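PDB 4DF3: fibrillarin-like rRNA/tRNA 2'-O-methyltransferase from Aeropyrum pernix, which probably catalyses guide-RNA-directed 2'-O-methylation of ribose in rRNA and tRNA, using S-adenosyl-L-methionine as methyl donor. Local coordinates for residues Arg38-Arg43 with Thr91-Ser96; Thr120-Arg123 with Asn127-Pro130; Ala162-Asn167 with Gly207-Lys212. The protein carries 2 engineered substitutions. One frame throughout, in Å; residues are numbered along the deposited sequence.

Contact 1: Arg38-Arg43 with Thr91-Ser96. With SAM (S-adenosylmethionine), chain C.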
# COMPACT_ATOMS: atom_id res chain seq x y z
N ARG A 38 -6.92 -10.12 -13.71
CA ARG A 38 -6.09 -10.67 -12.65
C ARG A 38 -4.66 -10.08 -12.75
O ARG A 38 -3.98 -10.23 -13.80
CB ARG A 38 -6.12 -12.21 -12.80
CG ARG A 38 -5.19 -13.04 -11.89
CD ARG A 38 -5.03 -14.51 -12.36
NE ARG A 38 -5.89 -15.45 -11.62
CZ ARG A 38 -7.09 -15.87 -12.02
NH1 ARG A 38 -7.64 -15.45 -13.16
NH2 ARG A 38 -7.77 -16.73 -11.26
N VAL A 39 -4.18 -9.45 -11.67
CA VAL A 39 -2.89 -8.68 -11.69
C VAL A 39 -1.60 -9.47 -11.41
O VAL A 39 -0.58 -9.30 -12.11
CB VAL A 39 -2.95 -7.40 -10.74
CG1 VAL A 39 -1.56 -6.79 -10.49
CG2 VAL A 39 -3.91 -6.35 -11.28
N TYR A 40 -1.60 -10.31 -10.38
CA TYR A 40 -0.40 -11.08 -10.01
C TYR A 40 -0.67 -12.56 -9.72
O TYR A 40 -0.13 -13.14 -8.75
CB TYR A 40 0.30 -10.39 -8.83
CG TYR A 40 -0.56 -10.18 -7.61
CD1 TYR A 40 -0.42 -11.01 -6.51
CD2 TYR A 40 -1.45 -9.10 -7.52
CE1 TYR A 40 -1.19 -10.81 -5.35
CE2 TYR A 40 -2.22 -8.89 -6.39
CZ TYR A 40 -2.10 -9.75 -5.30
OH TYR A 40 -2.84 -9.58 -4.11
N GLY A 41 -1.51 -13.17 -10.56
CA GLY A 41 -1.99 -14.52 -10.32
C GLY A 41 -2.74 -14.64 -9.01
O GLY A 41 -2.73 -15.72 -8.37
N GLU A 42 -3.42 -13.55 -8.57
CA GLU A 42 -4.13 -13.64 -7.30
C GLU A 42 -5.37 -14.52 -7.61
O GLU A 42 -5.76 -14.72 -8.76
CB GLU A 42 -4.53 -12.26 -6.69
CG GLU A 42 -5.49 -11.41 -7.54
CD GLU A 42 -4.86 -10.71 -8.76
OE1 GLU A 42 -3.72 -10.98 -9.14
OE2 GLU A 42 -5.53 -9.89 -9.39
N ARG A 43 -5.95 -15.05 -6.58
CA ARG A 43 -7.13 -15.84 -6.81
C ARG A 43 -8.30 -14.88 -6.81
O ARG A 43 -8.21 -13.80 -6.20
CB ARG A 43 -7.22 -16.89 -5.73
CG ARG A 43 -6.03 -17.80 -5.82
CD ARG A 43 -6.13 -18.92 -4.90
NE ARG A 43 -6.38 -18.49 -3.53
CZ ARG A 43 -6.73 -19.32 -2.56
NH1 ARG A 43 -6.93 -20.61 -2.81
NH2 ARG A 43 -6.92 -18.86 -1.34
N THR A 91 0.42 -4.16 -4.73
CA THR A 91 -0.30 -3.52 -3.64
C THR A 91 -1.14 -2.38 -4.23
O THR A 91 -2.27 -2.11 -3.77
CB THR A 91 0.68 -3.01 -2.56
OG1 THR A 91 1.41 -4.15 -2.01
CG2 THR A 91 -0.08 -2.25 -1.49
N ALA A 92 -0.58 -1.66 -5.22
CA ALA A 92 -1.36 -0.55 -5.80
C ALA A 92 -2.66 -1.05 -6.42
O ALA A 92 -3.64 -0.31 -6.45
CB ALA A 92 -0.53 0.23 -6.82
N SER A 93 -2.70 -2.28 -6.92
CA SER A 93 -3.94 -2.71 -7.57
C SER A 93 -5.07 -2.79 -6.53
O SER A 93 -6.24 -2.50 -6.82
CB SER A 93 -3.79 -4.09 -8.29
OG SER A 93 -3.50 -5.15 -7.37
N HIS A 94 -4.73 -3.27 -5.34
CA HIS A 94 -5.72 -3.26 -4.28
C HIS A 94 -6.07 -1.86 -3.79
O HIS A 94 -7.28 -1.62 -3.46
CB HIS A 94 -5.28 -4.19 -3.11
CG HIS A 94 -5.19 -5.63 -3.52
ND1 HIS A 94 -6.28 -6.48 -3.62
CD2 HIS A 94 -4.11 -6.36 -3.89
CE1 HIS A 94 -5.87 -7.66 -4.06
NE2 HIS A 94 -4.56 -7.62 -4.21
N MET A 95 -5.11 -0.96 -3.74
CA MET A 95 -5.45 0.45 -3.41
C MET A 95 -6.44 0.96 -4.48
O MET A 95 -7.45 1.60 -4.15
CB MET A 95 -4.24 1.35 -3.39
CG MET A 95 -3.37 1.05 -2.24
SD MET A 95 -1.89 2.05 -2.48
CE MET A 95 -0.95 1.89 -0.97
N SER A 96 -6.16 0.63 -5.75
CA SER A 96 -7.01 1.06 -6.89
C SER A 96 -8.44 0.51 -6.70
O SER A 96 -9.41 1.29 -6.86
CB SER A 96 -6.38 0.61 -8.24
OG SER A 96 -7.34 0.57 -9.28
N SAM C . 5.34 -1.57 -3.23
CA SAM C . 5.45 -2.78 -4.10
C SAM C . 4.31 -3.71 -3.70
O SAM C . 3.88 -3.75 -2.52
OXT SAM C . 3.80 -4.44 -4.55
CB SAM C . 6.81 -3.54 -3.91
CG SAM C . 7.90 -2.49 -4.09
SD SAM C . 9.56 -3.11 -4.48
CE SAM C . 9.88 -3.56 -2.75
C5' SAM C . 10.51 -1.55 -4.55
C4' SAM C . 10.45 -0.86 -5.92
O4' SAM C . 10.89 0.50 -5.87
C3' SAM C . 11.28 -1.47 -7.04
O3' SAM C . 10.34 -1.77 -8.07
C2' SAM C . 12.38 -0.46 -7.39
O2' SAM C . 12.67 -0.44 -8.77
C1' SAM C . 11.75 0.86 -6.97
N9 SAM C . 12.69 1.87 -6.45
C8 SAM C . 13.84 1.72 -5.67
N7 SAM C . 14.38 2.99 -5.45
C5 SAM C . 13.61 3.90 -6.07
C6 SAM C . 13.69 5.28 -6.14
N6 SAM C . 14.69 6.04 -5.57
N1 SAM C . 12.64 5.82 -6.87
C2 SAM C . 11.58 5.20 -7.51
N3 SAM C . 11.53 3.82 -7.41
C4 SAM C . 12.55 3.22 -6.73
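Val39 and Tyr40, in the loop ahead of strand 44-47, reach across to Ser93 and His94 near the start of helix 90-99, joining the N-terminal antiparallel sheet to the Rossmann-like methyltransferase fold. Thr91 opens the helical segment but turns its side chain away from the loop: its OG1 donates to the carboxylate atom O of SAM at 2.6 Å, while Thr91 N gives SAM OXT a weak bond. Ser93 points toward the loop, and its CB takes Val39 CG2 at 3.7 Å. With chi1 63°, Ser93 OG sits between the backbone N and the carbonyl carbon, where it bonds Thr90 O and Arg53 NH2. His94 makes the polar link: its NE2 meets Tyr40 OH at 2.6 Å, a hydrogen bond whose proton may sit on either atom. The hydroxyl arrives at the edge of the imidazole, near its plane. The rings meet at their rims, without stacking, centroids 5.7 Å apart and planes turned by 74°. Behind Tyr40, the carboxylate of Glu42 bends back over the loop: OE2 takes Val39 N at 2.7 Å, OE1 takes Tyr40 N, both through syn lone pairs, and OE1 also lies 3.3 Å above the plane of the Tyr40 ring, displaced toward its rim. Two neighbouring amides thus share one carboxylate, which also pairs with Arg53. Since His94 ND1 bonds Thr30 and Trp55 stacks on its ring, both imidazole nitrogens are engaged and its rotation is fixed; Arg53, reaching Glu42 and Ser93 alike, probably offsets the charge of Glu42.

Contact 2: Thr120-Arg123 with Asn127-Pro130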
# COMPACT_ATOMS: atom_id res chain seq x y z
N THR A 120 1.65 -2.94 -18.22
CA THR A 120 1.09 -4.15 -18.83
C THR A 120 0.14 -4.83 -17.87
O THR A 120 -0.76 -5.56 -18.31
CB THR A 120 2.26 -5.10 -19.28
OG1 THR A 120 2.93 -4.50 -20.40
CG2 THR A 120 1.79 -6.49 -19.68
N VAL A 121 0.35 -4.61 -16.56
CA VAL A 121 -0.54 -5.01 -15.46
C VAL A 121 -1.68 -3.98 -15.24
O VAL A 121 -2.77 -4.32 -14.79
CB VAL A 121 0.27 -5.12 -14.12
CG1 VAL A 121 -0.64 -5.27 -12.95
CG2 VAL A 121 1.34 -6.26 -14.15
N VAL A 122 -1.41 -2.71 -15.54
CA VAL A 122 -2.34 -1.64 -15.19
C VAL A 122 -2.91 -0.87 -16.38
O VAL A 122 -3.39 0.26 -16.25
CB VAL A 122 -1.79 -0.68 -14.04
CG1 VAL A 122 -1.29 -1.51 -12.85
CG2 VAL A 122 -0.73 0.30 -14.52
N ARG A 123 -2.89 -1.52 -17.54
CA ARG A 123 -3.39 -0.95 -18.79
C ARG A 123 -4.92 -0.75 -18.81
O ARG A 123 -5.42 0.02 -19.64
CB ARG A 123 -2.97 -1.86 -19.97
CG ARG A 123 -3.42 -1.44 -21.37
CD ARG A 123 -2.70 -2.23 -22.49
NE ARG A 123 -1.25 -1.99 -22.47
CZ ARG A 123 -0.31 -2.94 -22.31
NH1 ARG A 123 -0.63 -4.23 -22.18
NH2 ARG A 123 0.96 -2.58 -22.31
N ASN A 127 -7.37 4.44 -12.87
CA ASN A 127 -7.17 5.32 -11.74
C ASN A 127 -5.74 5.15 -11.22
O ASN A 127 -5.41 5.66 -10.16
CB ASN A 127 -8.24 5.08 -10.65
CG ASN A 127 -8.14 3.71 -10.02
OD1 ASN A 127 -7.41 2.89 -10.48
ND2 ASN A 127 -8.87 3.49 -8.95
N ILE A 128 -4.90 4.43 -11.96
CA ILE A 128 -3.49 4.41 -11.65
C ILE A 128 -2.70 5.23 -12.68
O ILE A 128 -2.81 4.99 -13.92
CB ILE A 128 -2.87 2.97 -11.54
CG1 ILE A 128 -3.54 2.16 -10.45
CG2 ILE A 128 -1.38 3.05 -11.30
CD1 ILE A 128 -3.13 0.61 -10.48
N PHE A 129 -1.86 6.15 -12.15
CA PHE A 129 -1.10 7.11 -12.99
C PHE A 129 0.39 6.88 -12.76
O PHE A 129 0.98 7.40 -11.77
CB PHE A 129 -1.48 8.56 -12.59
CG PHE A 129 -2.84 9.00 -13.10
CD1 PHE A 129 -2.94 10.02 -14.06
CD2 PHE A 129 -4.03 8.43 -12.60
CE1 PHE A 129 -4.25 10.46 -14.53
CE2 PHE A 129 -5.32 8.85 -13.10
CZ PHE A 129 -5.39 9.86 -14.06
N PRO A 130 1.04 6.07 -13.63
CA PRO A 130 2.45 5.76 -13.39
C PRO A 130 3.30 6.99 -13.79
O PRO A 130 2.99 7.75 -14.75
CB PRO A 130 2.73 4.53 -14.32
CG PRO A 130 1.33 4.05 -14.72
CD PRO A 130 0.52 5.34 -14.79
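Val122 meets Ile128 and Pro130 purely through aliphatic groups, for the aromatic ring of the two segments, that of Phe129, leaves the strand on the side away from 120-123 and has Asn127 O at its edge, in plane. The contact closes a beta-alpha-beta crossover of the Rossmann-like fold, in which strand 104-109 leads through helix 112-121 into strand 128-132. Val122 is the first residue to leave helical geometry after that helix, and it turns its side chain toward the incoming strand. Ile128 and Pro130, two positions apart, point back at it, whereas Phe129 between them touches Arg104 of strand 104-109. Pro130 forms the outer flank, its CG 4.3 Å from Val122 CG2, and also packs on Met115, Leu118 and Leu119 of the helix. Ile128 runs on inward to Ile105, Ile86 and Ser96, so Val122, just past the end of helix 112-121, packs against a side chain that also touches strand 104-109 and helix 90-99. The Val122 and Ile128 side chains run nearly perpendicular to each other. Because Ile128 is extended beyond CB (chi2 170°), its outermost methyl does the touching: CD1 lies 3.7 Å from Val122 CG1 and 4.0 Å from Val122 CB.

Contact 3: Ala162-Asn167 with Gly207-Lys212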
# COMPACT_ATOMS: atom_id res chain seq x y z
N ALA A 162 14.02 10.21 4.68
CA ALA A 162 14.35 11.50 4.01
C ALA A 162 13.62 11.65 2.68
O ALA A 162 13.15 12.74 2.39
CB ALA A 162 15.90 11.63 3.80
N ILE A 163 13.50 10.55 1.93
CA ILE A 163 12.77 10.59 0.63
C ILE A 163 11.30 10.87 0.93
O ILE A 163 10.63 11.70 0.24
CB ILE A 163 12.91 9.25 -0.11
CG1 ILE A 163 14.38 9.02 -0.45
CG2 ILE A 163 11.91 9.16 -1.36
CD1 ILE A 163 14.64 7.67 -1.06
N VAL A 164 10.77 10.14 1.93
CA VAL A 164 9.37 10.40 2.37
C VAL A 164 9.13 11.84 2.75
O VAL A 164 8.11 12.44 2.28
CB VAL A 164 8.94 9.46 3.49
CG1 VAL A 164 7.60 9.88 4.16
CG2 VAL A 164 8.86 7.98 2.90
N VAL A 165 10.01 12.40 3.62
CA VAL A 165 9.76 13.78 4.09
C VAL A 165 9.75 14.77 2.93
O VAL A 165 8.94 15.70 2.88
CB VAL A 165 10.79 14.12 5.20
CG1 VAL A 165 10.85 15.60 5.47
CG2 VAL A 165 10.40 13.30 6.48
N ARG A 166 10.69 14.58 2.00
CA ARG A 166 10.85 15.47 0.84
C ARG A 166 9.60 15.45 -0.03
O ARG A 166 9.06 16.51 -0.44
CB ARG A 166 12.04 15.00 0.03
CG ARG A 166 12.53 16.03 -1.03
CD ARG A 166 13.77 15.51 -1.66
NE ARG A 166 14.83 15.28 -0.66
CZ ARG A 166 15.61 14.21 -0.65
NH1 ARG A 166 15.53 13.28 -1.59
NH2 ARG A 166 16.53 14.09 0.31
N ASN A 167 9.15 14.23 -0.37
CA ASN A 167 7.88 14.12 -1.07
C ASN A 167 6.68 14.68 -0.26
O ASN A 167 5.77 15.29 -0.82
CB ASN A 167 7.64 12.68 -1.46
CG ASN A 167 8.42 12.29 -2.69
OD1 ASN A 167 7.87 12.29 -3.80
ND2 ASN A 167 9.74 11.96 -2.52
N GLY A 207 10.60 15.66 10.45
CA GLY A 207 9.86 16.17 9.29
C GLY A 207 8.41 16.54 9.55
O GLY A 207 7.68 16.81 8.61
N GLY A 208 7.99 16.55 10.82
CA GLY A 208 6.62 16.93 11.17
C GLY A 208 5.60 15.81 11.13
O GLY A 208 4.39 16.04 11.20
N LEU A 209 6.08 14.57 10.97
CA LEU A 209 5.18 13.39 10.91
C LEU A 209 5.14 12.84 12.31
O LEU A 209 6.17 12.80 13.00
CB LEU A 209 5.72 12.37 9.92
CG LEU A 209 5.54 12.78 8.47
CD1 LEU A 209 6.25 11.77 7.58
CD2 LEU A 209 4.04 12.89 8.10
N GLU A 210 3.97 12.47 12.79
CA GLU A 210 3.96 11.87 14.10
C GLU A 210 3.52 10.44 13.97
O GLU A 210 2.53 10.17 13.31
CB GLU A 210 2.99 12.61 15.00
CG GLU A 210 3.52 13.98 15.44
CD GLU A 210 2.45 14.72 16.22
OE1 GLU A 210 1.98 14.16 17.24
OE2 GLU A 210 2.07 15.82 15.76
N ILE A 211 4.22 9.54 14.65
CA ILE A 211 3.98 8.13 14.45
C ILE A 211 2.69 7.69 15.18
O ILE A 211 2.58 7.88 16.40
CB ILE A 211 5.14 7.33 15.01
CG1 ILE A 211 6.49 7.82 14.39
CG2 ILE A 211 4.91 5.86 14.67
CD1 ILE A 211 6.46 7.99 12.89
N LYS A 212 1.73 7.14 14.46
CA LYS A 212 0.49 6.69 15.03
C LYS A 212 0.49 5.21 15.35
O LYS A 212 -0.18 4.75 16.30
CB LYS A 212 -0.65 7.02 14.09
CG LYS A 212 -2.01 6.99 14.77
CD LYS A 212 -3.15 7.63 13.98
CE LYS A 212 -4.38 7.65 14.88
NZ LYS A 212 -5.58 7.84 14.07
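A Schellman motif ends helix 195-206, and its glycine-rich turn packs through Gly207 and Leu209 against Val165 and Val164 of helix 160-171. Leu209 N returns to Leu204 O and Gly208 N to Met205 O, with Gly208 at positive phi as the C-prime residue. Gly207, bare at its CA, faces both branches of Val165: CG1 lies 4.0 Å and CG2 4.1 Å from Gly207 CA. That smooth surface lets the two backbones approach closely, with 5.7 Å between Val165 CA and Gly207 CA. After the turn, Leu209 points back toward the helix, and its CD1 reaches Val164 CG1 at 4.1 Å, the leucine lying roughly square to the valine. With Val164 CG1 anti to the backbone N (chi1 169°), that branch is the one presented to Leu209. Leu204 and Met178 contact both residues, so the pair is buried between the two helices and strand 176-183. On the inner part of helix 160-171, Asn167 grips Ile163 O twice, through its backbone N and through ND2 at 2.9 Å, the two donors arriving from opposite faces of the carbonyl plane; ND2 also bonds Ala135 O and OD1 bonds Tyr141. Beyond Leu209 the chain enters the edge strand 211-216. The two helices pack against a sheet of order 3-2-1-4-5-7-6, whose penultimate strand in that order is antiparallel, the hallmark of the class I methyltransferase fold.

In the fold
Contacts 1 and 2 adjoin through Ser96 of helix 90-99, their centres about 11 Å apart: Ser96 OG lies 2.6 Å from Asn127 OD1, probably hydrogen-bonded, and Ser96 CB packs 3.9 Å from Ile128 CG1. Helix 90-99 thus touches both the loop 38-43 and the start of edge strand 128-132. Contact 3 stands apart, its centre about 27 Å from that of contact 1 and about 26 Å from that of contact 2, toward the other edge of the seven-stranded sheet. Contact 1 binds the SAM carboxylate directly through Thr91, whereas the side chains of Val122 in contact 2 and Val164 in contact 3 each stay about 10 Å from the ligand.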